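Local coordinates for Serine/threonine-protein kinase-like protein ACR4 (Arabidopsis thaliana, PDB 7A0J), which controls formative cell division in root and other meristems as a membrane receptor kinase answering the CLE40 peptide, here represented by its extracellular seven-bladed propeller domain, at residues Gly20-Ser23 / Asp24-Leu28; Gly41-His45 / Leu46-Gly50; Val94-Asp98 / Tyr99-Gly103; Leu275-Asn279 / Tyr280-Gly284. One frame throughout, in Å; residues are numbered along the deposited sequence.

Contact 1: Gly20-Ser23 / Asp24-Leu28; sequences GLKS and DGSHL
A turn-rich loop between strands 17-21 and 29-33 of one propeller blade is closed by Lys22 and Leu28. A type I beta turn runs from Lys22 to Gly25, and an Asx turn that Asp24 opens overlaps its end and runs on to Ser26. The loop is shut by Lys22 N, which donates to Leu28 O over 2.9 Å, nearly straight at 164°. Asp24 has CG between its backbone N and carbonyl carbon (chi1 56°), which turns OD1 back over the loop. There OD1 takes two bonds from one residue, Ser26 OG at 2.7 Å and Ser26 N at 3.1 Å, both from the same face of the carboxylate. The backbone donor stands well above that plane, 53° out of it. Lys22 lays its aliphatic part across this group: its CB lies 3.2 Å from Asp24 OD1, and its CD is 3.7 Å from Leu28 CB. The charged ends stay apart, Lys22 NZ being 4.0 Å from Asp24 OD2, too far for a salt bridge, though a weaker electrostatic attraction is possible. Inside the loop a water bridges the backbone, donating to Lys22 O at 2.6 Å and accepting from His27 N. The loop lies at the surface and is fastened by neighbours: Ser23 OG bonds Gly288 O, His27 pairs through its backbone with Phe48, and Leu21 packs on Phe48 and Leu51 of strand 48-53.

Contact 2: Gly41-His45 / Leu46-Gly50; sequences GTPGH and LQFIG
Pro43 and Leu46 meet through their aliphatic carbons, with Pro43 CB 3.7 Å from Leu46 CB. The two side chains are set obliquely to each other, and the contact continues outward along leucine: Leu46 CD1 comes to 4.0 Å from Pro43 CG. Leu46 carries CG anti to its carbonyl carbon (chi1 -70°), an orientation that lays this methyl branch beside the pyrrolidine ring. The same proline carbon also reaches Phe48, Pro43 CG lying 4.1 Å from Phe48 CZ. It comes to the edge of the phenyl ring, near the ring plane, and the two side chains stand at about a right angle. A water ties the backbone on the polar side, donating to Pro43 O at 2.7 Å and to Leu46 O at 2.7 Å, and thereby spans the bend at Gly44 and His45.

Farther out, Pro43 also rests on Tyr69 and Trp71 of strand 68-72, while the Phe48 ring meets that of Trp71 with planes about 45° apart. Thr42, just ahead of the proline, is anchored by its OG1 to Ile38 O and Leu39 O. The bend leads from helix 36-41 into strand 48-53, from the first curated repeat into the second. Between the side chains the chemistry is apolar, through carbon contacts of 3.7 to 4.1 Å, whereas the carbonyls of Pro43 and Leu46 share one water, consistent with a surface bend whose side chains pack inward on strand 68-72 while these two carbonyls are met by solvent.

Contact 3: Val94-Asp98 / Tyr99-Gly103; sequences VSAGD and YHLCG
Val94 and Ala96 share a sheet face with Leu101, whose CD1 is the contact atom for both. With CG anti to the backbone N (chi1 175°) and the chain bent at chi2, CD1 comes over the partner strand: Leu101 CD1 is 4.0 Å from Val94 CB and 4.1 Å from Ala96 CB. The other face carries Ser95 and Cys102, paired by two backbone bonds, of which Cys102 N to Ser95 O is 2.9 Å and 173° at the hydrogen. This is an antiparallel beta hairpin, its strand axes 4.7 Å apart. At the turn, Gly97 N donates to His100 O at 2.8 Å, a more bent bond. His100 turns its imidazole back under this glycine with an unusual chi1 of 91°, and Gly97 N lies 3.8 Å above one ring face, offset toward the rim. Next to it, Asp98 CB sits over a face of Tyr99, 3.8 Å from the ring centroid, a CH-pi contact.

The polar ends reach other blades: Asp98 bonds Tyr11 OH and Ser147 OG, while Ser95 OG and His100 NE2 both meet Asn150 ND2. Cys102 is joined to Cys125 by a disulfide. The hairpin therefore combines an apolar face (Val94, Ala96, Leu101) with one whose Ser95 side chain is hydrogen-bonded and whose Cys102 is in a disulfide, and Asp98, gripped by two hydroxyls and weakly approached by Lys240, is probably held as the carboxylate.

Contact 4: Leu275-Asn279 / Tyr280-Gly284; sequences LAAGN and YFTCG
Strands 275-277 and 281-284 run antiparallel, their axes 4.7 Å apart, with Ala276 and Cys283 as the hydrogen-bonded pair. They form a beta hairpin in the seventh curated repeat of the propeller, and the Ala276 N to Cys283 O bond measures 2.8 Å. Cys283 N returns the bond to Ala276 O, and nearer the turn Gly278 N donates to Phe281 O.

On the face shared by Leu275, Ala277 and Thr282, the leucine tip leans across to the partner strand, where Leu275 CD2 comes to 3.6 Å from Gly284 CA. Thr282 directs CG2 anti to its backbone N, and this methyl lies 3.3 Å from Ala276 O; Thr282 OG1 instead bonds Tyr242 OH of strand 242-247. Leu275 and Thr282 also touch Trp296, while on the other face Ala276 packs on Ile7 and Ile9 of strand 7-10, and Cys283 forms a disulfide with Cys295.

Around the turn, Gly278 CA lies over a face of the Phe281 ring. At Asn279, chi1 of 50° tucks CG in between N and C of the main chain, bringing the amide obliquely across Tyr280, the two planes 36° apart; Asn279 CB stands over the tyrosine face, 4.1 Å from the ring centroid. With the amide turned this way, Asn279 OD1 comes to 2.7 Å from Tyr280 N, a weak bond bent to 124°, and to 3.5 Å from Phe281 CE1.

In the fold
Contacts 3 and 4 are buried hairpins about 9 and 10 Å from the chain centre, whereas contacts 1 and 2 lie at the surface, 18 and 17 Å out. The hairpins belong to different blades, with centres 16 Å apart and no touch; both have a glycine before the turn and a disulfide-bonded cysteine, but the turn residue is Asp98 in one and Asn279 in the other. Contacts 1 and 2 do touch, His27 O lying 2.7 Å from Phe48 N in a probable hydrogen bond. Each surface contact includes a bridging water; contact 1 relies on polar turn bonds, contact 2 on apolar side chains.

Contact 1: Gly20-Ser23 / Asp24-Leu28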
loop_
_atom_site.group_PDB
_atom_site.type_symbol
_atom_site.label_atom_id
_atom_site.label_comp_id
_atom_site.label_asym_id
_atom_site.label_seq_id
_atom_site.Cartn_x
_atom_site.Cartn_y
_atom_site.Cartn_z
ATOM N N GLY A 20 -9.111 -1.436 -8.082
ATOM C CA GLY A 20 -8.022 -1.702 -9.036
ATOM C C GLY A 20 -8.116 -0.794 -10.245
ATOM O O GLY A 20 -9.234 -0.338 -10.556
ATOM N N LEU A 21 -6.983 -0.524 -10.894
ATOM C CA LEU A 21 -6.929 0.182 -12.200
ATOM C C LEU A 21 -7.405 -0.798 -13.279
ATOM O O LEU A 21 -6.998 -1.977 -13.217
ATOM C CB LEU A 21 -5.500 0.671 -12.464
ATOM C CG LEU A 21 -4.896 1.574 -11.386
ATOM C CD1 LEU A 21 -3.493 2.013 -11.771
ATOM C CD2 LEU A 21 -5.776 2.786 -11.123
ATOM N N LYS A 22 -8.252 -0.339 -14.208
ATOM C CA LYS A 22 -8.806 -1.175 -15.310
ATOM C C LYS A 22 -7.648 -1.679 -16.177
ATOM O O LYS A 22 -6.643 -0.950 -16.306
ATOM C CB LYS A 22 -9.828 -0.388 -16.137
ATOM C CG LYS A 22 -11.102 -0.010 -15.394
ATOM C CD LYS A 22 -12.121 0.719 -16.243
ATOM C CE LYS A 22 -13.016 -0.209 -17.037
ATOM N NZ LYS A 22 -14.099 0.534 -17.725
ATOM N N SER A 23 -7.786 -2.887 -16.732
ATOM C CA SER A 23 -6.742 -3.598 -17.517
ATOM C C SER A 23 -6.690 -3.070 -18.957
ATOM O O SER A 23 -5.689 -3.351 -19.645
ATOM C CB SER A 23 -6.976 -5.083 -17.493
ATOM O OG SER A 23 -8.318 -5.384 -17.847
ATOM N N ASP A 24 -7.722 -2.336 -19.392
ATOM C CA ASP A 24 -7.810 -1.731 -20.751
ATOM C C ASP A 24 -6.756 -0.624 -20.908
ATOM O O ASP A 24 -6.556 -0.171 -22.050
ATOM C CB ASP A 24 -9.223 -1.212 -21.045
ATOM C CG ASP A 24 -9.754 -0.204 -20.039
ATOM O OD1 ASP A 24 -8.987 0.194 -19.138
ATOM O OD2 ASP A 24 -10.936 0.169 -20.160
ATOM N N GLY A 25 -6.124 -0.194 -19.808
ATOM C CA GLY A 25 -5.037 0.806 -19.804
ATOM C C GLY A 25 -5.567 2.229 -19.714
ATOM O O GLY A 25 -4.768 3.168 -19.907
ATOM N N SER A 26 -6.863 2.387 -19.419
ATOM C CA SER A 26 -7.569 3.691 -19.308
ATOM C C SER A 26 -7.100 4.447 -18.058
ATOM O O SER A 26 -7.253 5.682 -18.031
ATOM C CB SER A 26 -9.063 3.488 -19.289
ATOM O OG SER A 26 -9.450 2.675 -18.189
ATOM N N HIS A 27 -6.573 3.724 -17.062
ATOM C CA HIS A 27 -6.149 4.242 -15.732
ATOM C C HIS A 27 -7.381 4.694 -14.933
ATOM O O HIS A 27 -7.211 5.461 -13.966
ATOM C CB HIS A 27 -5.084 5.340 -15.890
ATOM C CG HIS A 27 -3.758 4.813 -16.329
ATOM N ND1 HIS A 27 -2.880 4.203 -15.451
ATOM C CD2 HIS A 27 -3.162 4.792 -17.540
ATOM C CE1 HIS A 27 -1.797 3.836 -16.103
ATOM N NE2 HIS A 27 -1.944 4.186 -17.387
ATOM N N LEU A 28 -8.568 4.211 -15.309
ATOM C CA LEU A 28 -9.826 4.382 -14.534
ATOM C C LEU A 28 -9.830 3.346 -13.407
ATOM O O LEU A 28 -9.178 2.296 -13.569
ATOM C CB LEU A 28 -11.032 4.204 -15.463
ATOM C CG LEU A 28 -11.124 5.195 -16.623
ATOM C CD1 LEU A 28 -12.254 4.817 -17.569
ATOM C CD2 LEU A 28 -11.304 6.618 -16.118
HETATM O O HOH W 1 -5.198 1.202 -16.509
#

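Contact 2: Gly41-His45 / Leu46-Gly50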
loop_
_atom_site.group_PDB
_atom_site.type_symbol
_atom_site.label_atom_id
_atom_site.label_comp_id
_atom_site.label_asym_id
_atom_site.label_seq_id
_atom_site.Cartn_x
_atom_site.Cartn_y
_atom_site.Cartn_z
ATOM N N GLY A 41 -18.956 6.358 -4.280
ATOM C CA GLY A 41 -18.082 7.546 -4.353
ATOM C C GLY A 41 -16.955 7.390 -5.367
ATOM O O GLY A 41 -16.249 8.387 -5.608
ATOM N N THR A 42 -16.779 6.197 -5.946
ATOM C CA THR A 42 -15.679 5.892 -6.901
ATOM C C THR A 42 -15.810 6.799 -8.122
ATOM O O THR A 42 -16.840 6.789 -8.790
ATOM C CB THR A 42 -15.666 4.416 -7.320
ATOM O OG1 THR A 42 -15.558 3.613 -6.144
ATOM C CG2 THR A 42 -14.527 4.092 -8.262
ATOM N N PRO A 43 -14.779 7.613 -8.448
ATOM C CA PRO A 43 -14.792 8.414 -9.671
ATOM C C PRO A 43 -14.834 7.520 -10.919
ATOM O O PRO A 43 -14.023 6.615 -11.015
ATOM C CB PRO A 43 -13.479 9.211 -9.625
ATOM C CG PRO A 43 -13.020 9.131 -8.183
ATOM C CD PRO A 43 -13.550 7.812 -7.663
ATOM N N GLY A 44 -15.773 7.790 -11.829
ATOM C CA GLY A 44 -15.965 7.020 -13.074
ATOM C C GLY A 44 -15.058 7.502 -14.197
ATOM O O GLY A 44 -14.861 6.730 -15.159
ATOM N N HIS A 45 -14.524 8.725 -14.085
ATOM C CA HIS A 45 -13.835 9.451 -15.186
ATOM C C HIS A 45 -12.433 9.937 -14.780
ATOM O O HIS A 45 -11.629 10.178 -15.700
ATOM C CB HIS A 45 -14.720 10.604 -15.677
ATOM C CG HIS A 45 -16.094 10.177 -16.076
ATOM N ND1 HIS A 45 -16.396 9.757 -17.357
ATOM C CD2 HIS A 45 -17.243 10.094 -15.371
ATOM C CE1 HIS A 45 -17.672 9.440 -17.427
ATOM N NE2 HIS A 45 -18.216 9.636 -16.220
ATOM N N LEU A 46 -12.142 10.099 -13.483
ATOM C CA LEU A 46 -10.797 10.518 -12.995
ATOM C C LEU A 46 -9.812 9.362 -13.195
ATOM O O LEU A 46 -10.137 8.232 -12.784
ATOM C CB LEU A 46 -10.861 10.926 -11.518
ATOM C CG LEU A 46 -11.609 12.221 -11.200
ATOM C CD1 LEU A 46 -11.499 12.548 -9.718
ATOM C CD2 LEU A 46 -11.091 13.382 -12.034
ATOM N N GLN A 47 -8.656 9.643 -13.800
ATOM C CA GLN A 47 -7.590 8.645 -14.076
ATOM C C GLN A 47 -6.570 8.675 -12.931
ATOM O O GLN A 47 -6.312 9.770 -12.390
ATOM C CB GLN A 47 -6.947 8.920 -15.434
ATOM C CG GLN A 47 -7.901 8.692 -16.599
ATOM C CD GLN A 47 -7.398 9.287 -17.888
ATOM O OE1 GLN A 47 -7.111 8.579 -18.851
ATOM N NE2 GLN A 47 -7.284 10.605 -17.915
ATOM N N PHE A 48 -6.041 7.503 -12.573
ATOM C CA PHE A 48 -5.080 7.293 -11.460
ATOM C C PHE A 48 -3.892 6.468 -11.961
ATOM O O PHE A 48 -4.072 5.632 -12.867
ATOM C CB PHE A 48 -5.765 6.595 -10.284
ATOM C CG PHE A 48 -6.889 7.381 -9.659
ATOM C CD1 PHE A 48 -8.187 7.263 -10.133
ATOM C CD2 PHE A 48 -6.647 8.241 -8.600
ATOM C CE1 PHE A 48 -9.219 7.988 -9.556
ATOM C CE2 PHE A 48 -7.681 8.964 -8.023
ATOM C CZ PHE A 48 -8.965 8.838 -8.504
ATOM N N ILE A 49 -2.715 6.695 -11.374
ATOM C CA ILE A 49 -1.471 5.923 -11.672
ATOM C C ILE A 49 -1.162 4.978 -10.503
ATOM O O ILE A 49 -0.304 4.101 -10.680
ATOM C CB ILE A 49 -0.295 6.862 -12.022
ATOM C CG1 ILE A 49 -0.038 7.931 -10.954
ATOM C CG2 ILE A 49 -0.519 7.485 -13.390
ATOM C CD1 ILE A 49 1.039 8.927 -11.333
ATOM N N GLY A 50 -1.868 5.114 -9.375
ATOM C CA GLY A 50 -1.698 4.244 -8.196
ATOM C C GLY A 50 -2.837 4.395 -7.203
ATOM O O GLY A 50 -3.492 5.455 -7.211
HETATM O O HOH W 2 -11.832 6.084 -12.523
#

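Contact 3: Val94-Asp98 / Tyr99-Gly103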
loop_
_atom_site.group_PDB
_atom_site.type_symbol
_atom_site.label_atom_id
_atom_site.label_comp_id
_atom_site.label_asym_id
_atom_site.label_seq_id
_atom_site.Cartn_x
_atom_site.Cartn_y
_atom_site.Cartn_z
ATOM N N VAL A 94 1.752 7.831 -3.074
ATOM C CA VAL A 94 0.856 7.972 -1.889
ATOM C C VAL A 94 0.802 6.615 -1.183
ATOM O O VAL A 94 0.774 5.587 -1.883
ATOM C CB VAL A 94 -0.550 8.471 -2.283
ATOM C CG1 VAL A 94 -0.514 9.909 -2.779
ATOM C CG2 VAL A 94 -1.221 7.571 -3.311
ATOM N N SER A 95 0.814 6.621 0.151
ATOM C CA SER A 95 0.641 5.419 1.008
ATOM C C SER A 95 -0.345 5.747 2.133
ATOM O O SER A 95 -0.122 6.751 2.838
ATOM C CB SER A 95 1.961 4.936 1.549
ATOM O OG SER A 95 2.582 5.940 2.334
ATOM N N ALA A 96 -1.394 4.933 2.274
ATOM C CA ALA A 96 -2.482 5.101 3.263
ATOM C C ALA A 96 -2.329 4.057 4.373
ATOM O O ALA A 96 -2.280 2.855 4.051
ATOM C CB ALA A 96 -3.822 4.980 2.579
ATOM N N GLY A 97 -2.230 4.515 5.624
ATOM C CA GLY A 97 -2.342 3.675 6.829
ATOM C C GLY A 97 -3.799 3.467 7.195
ATOM O O GLY A 97 -4.648 3.524 6.286
ATOM N N ASP A 98 -4.088 3.241 8.478
ATOM C CA ASP A 98 -5.472 3.085 8.997
ATOM C C ASP A 98 -6.180 4.443 8.943
ATOM O O ASP A 98 -7.275 4.511 8.349
ATOM C CB ASP A 98 -5.474 2.507 10.416
ATOM C CG ASP A 98 -4.980 1.072 10.503
ATOM O OD1 ASP A 98 -4.909 0.407 9.449
ATOM O OD2 ASP A 98 -4.674 0.629 11.626
ATOM N N TYR A 99 -5.564 5.477 9.525
ATOM C CA TYR A 99 -6.177 6.809 9.775
ATOM C C TYR A 99 -5.244 7.935 9.312
ATOM O O TYR A 99 -5.357 9.053 9.845
ATOM C CB TYR A 99 -6.499 6.969 11.264
ATOM C CG TYR A 99 -7.158 5.770 11.897
ATOM C CD1 TYR A 99 -8.438 5.383 11.530
ATOM C CD2 TYR A 99 -6.508 5.021 12.865
ATOM C CE1 TYR A 99 -9.054 4.284 12.109
ATOM C CE2 TYR A 99 -7.109 3.918 13.451
ATOM C CZ TYR A 99 -8.387 3.548 13.072
ATOM O OH TYR A 99 -8.990 2.463 13.640
ATOM N N HIS A 100 -4.364 7.664 8.343
ATOM C CA HIS A 100 -3.405 8.665 7.803
ATOM C C HIS A 100 -3.076 8.354 6.340
ATOM O O HIS A 100 -3.179 7.182 5.933
ATOM C CB HIS A 100 -2.145 8.740 8.684
ATOM C CG HIS A 100 -1.049 7.820 8.259
ATOM N ND1 HIS A 100 -0.903 6.550 8.779
ATOM C CD2 HIS A 100 -0.055 7.977 7.358
ATOM C CE1 HIS A 100 0.138 5.966 8.221
ATOM N NE2 HIS A 100 0.672 6.818 7.342
ATOM N N LEU A 101 -2.691 9.393 5.596
ATOM C CA LEU A 101 -2.172 9.314 4.207
ATOM C C LEU A 101 -0.865 10.110 4.133
ATOM O O LEU A 101 -0.837 11.228 4.676
ATOM C CB LEU A 101 -3.224 9.890 3.254
ATOM C CG LEU A 101 -2.801 9.989 1.790
ATOM C CD1 LEU A 101 -2.631 8.604 1.186
ATOM C CD2 LEU A 101 -3.809 10.800 0.991
ATOM N N CYS A 102 0.171 9.548 3.504
ATOM C CA CYS A 102 1.465 10.229 3.223
ATOM C C CYS A 102 1.679 10.310 1.710
ATOM O O CYS A 102 1.370 9.323 1.018
ATOM C CB CYS A 102 2.639 9.513 3.879
ATOM S SG CYS A 102 2.639 9.633 5.686
ATOM N N GLY A 103 2.178 11.453 1.231
ATOM C CA GLY A 103 2.521 11.692 -0.183
ATOM C C GLY A 103 3.986 12.061 -0.342
ATOM O O GLY A 103 4.448 12.960 0.386
#

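Contact 4: Leu275-Asn279 / Tyr280-Gly284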
loop_
_atom_site.group_PDB
_atom_site.type_symbol
_atom_site.label_atom_id
_atom_site.label_comp_id
_atom_site.label_asym_id
_atom_site.label_seq_id
_atom_site.Cartn_x
_atom_site.Cartn_y
_atom_site.Cartn_z
ATOM N N LEU A 275 -1.067 -9.020 -5.347
ATOM C CA LEU A 275 -1.870 -9.128 -4.097
ATOM C C LEU A 275 -2.126 -7.729 -3.528
ATOM O O LEU A 275 -1.336 -6.812 -3.822
ATOM C CB LEU A 275 -1.120 -9.974 -3.061
ATOM C CG LEU A 275 -0.942 -11.456 -3.383
ATOM C CD1 LEU A 275 -0.214 -12.160 -2.248
ATOM C CD2 LEU A 275 -2.277 -12.132 -3.661
ATOM N N ALA A 276 -3.198 -7.595 -2.744
ATOM C CA ALA A 276 -3.504 -6.433 -1.875
ATOM C C ALA A 276 -3.980 -6.959 -0.518
ATOM O O ALA A 276 -4.625 -8.024 -0.492
ATOM C CB ALA A 276 -4.539 -5.549 -2.524
ATOM N N ALA A 277 -3.651 -6.252 0.565
ATOM C CA ALA A 277 -3.984 -6.642 1.954
ATOM C C ALA A 277 -4.753 -5.509 2.640
ATOM O O ALA A 277 -4.332 -4.342 2.516
ATOM C CB ALA A 277 -2.725 -6.991 2.709
ATOM N N GLY A 278 -5.864 -5.859 3.297
ATOM C CA GLY A 278 -6.557 -5.022 4.295
ATOM C C GLY A 278 -6.133 -5.430 5.693
ATOM O O GLY A 278 -5.065 -6.061 5.815
ATOM N N ASN A 279 -6.943 -5.121 6.709
ATOM C CA ASN A 279 -6.622 -5.415 8.132
ATOM C C ASN A 279 -6.615 -6.933 8.359
ATOM O O ASN A 279 -5.614 -7.430 8.912
ATOM C CB ASN A 279 -7.544 -4.678 9.113
ATOM C CG ASN A 279 -9.024 -4.823 8.821
ATOM O OD1 ASN A 279 -9.423 -5.539 7.905
ATOM N ND2 ASN A 279 -9.848 -4.136 9.596
ATOM N N TYR A 280 -7.672 -7.642 7.942
ATOM C CA TYR A 280 -7.917 -9.069 8.288
ATOM C C TYR A 280 -8.330 -9.885 7.055
ATOM O O TYR A 280 -9.007 -10.920 7.228
ATOM C CB TYR A 280 -8.982 -9.170 9.384
ATOM C CG TYR A 280 -8.650 -8.412 10.645
ATOM C CD1 TYR A 280 -7.602 -8.811 11.459
ATOM C CD2 TYR A 280 -9.377 -7.296 11.023
ATOM C CE1 TYR A 280 -7.286 -8.119 12.619
ATOM C CE2 TYR A 280 -9.073 -6.593 12.178
ATOM C CZ TYR A 280 -8.024 -7.007 12.980
ATOM O OH TYR A 280 -7.721 -6.322 14.121
ATOM N N PHE A 281 -7.919 -9.469 5.854
ATOM C CA PHE A 281 -8.201 -10.201 4.591
ATOM C C PHE A 281 -7.270 -9.717 3.475
ATOM O O PHE A 281 -6.855 -8.539 3.483
ATOM C CB PHE A 281 -9.670 -10.039 4.192
ATOM C CG PHE A 281 -10.091 -8.613 3.952
ATOM C CD1 PHE A 281 -10.440 -7.792 5.012
ATOM C CD2 PHE A 281 -10.126 -8.093 2.668
ATOM C CE1 PHE A 281 -10.820 -6.477 4.792
ATOM C CE2 PHE A 281 -10.508 -6.779 2.450
ATOM C CZ PHE A 281 -10.849 -5.973 3.512
ATOM N N THR A 282 -6.967 -10.624 2.542
ATOM C CA THR A 282 -6.094 -10.405 1.362
ATOM C C THR A 282 -6.898 -10.712 0.096
ATOM O O THR A 282 -7.728 -11.640 0.135
ATOM C CB THR A 282 -4.831 -11.271 1.459
ATOM O OG1 THR A 282 -4.129 -10.859 2.631
ATOM C CG2 THR A 282 -3.920 -11.163 0.254
ATOM N N CYS A 283 -6.653 -9.954 -0.973
ATOM C CA CYS A 283 -7.228 -10.178 -2.324
ATOM C C CYS A 283 -6.088 -10.341 -3.334
ATOM O O CYS A 283 -5.083 -9.618 -3.212
ATOM C CB CYS A 283 -8.145 -9.030 -2.730
ATOM S SG CYS A 283 -9.522 -8.782 -1.579
ATOM N N GLY A 284 -6.244 -11.281 -4.270
ATOM C CA GLY A 284 -5.324 -11.500 -5.401
ATOM C C GLY A 284 -6.046 -11.340 -6.725
ATOM O O GLY A 284 -7.267 -11.589 -6.761
#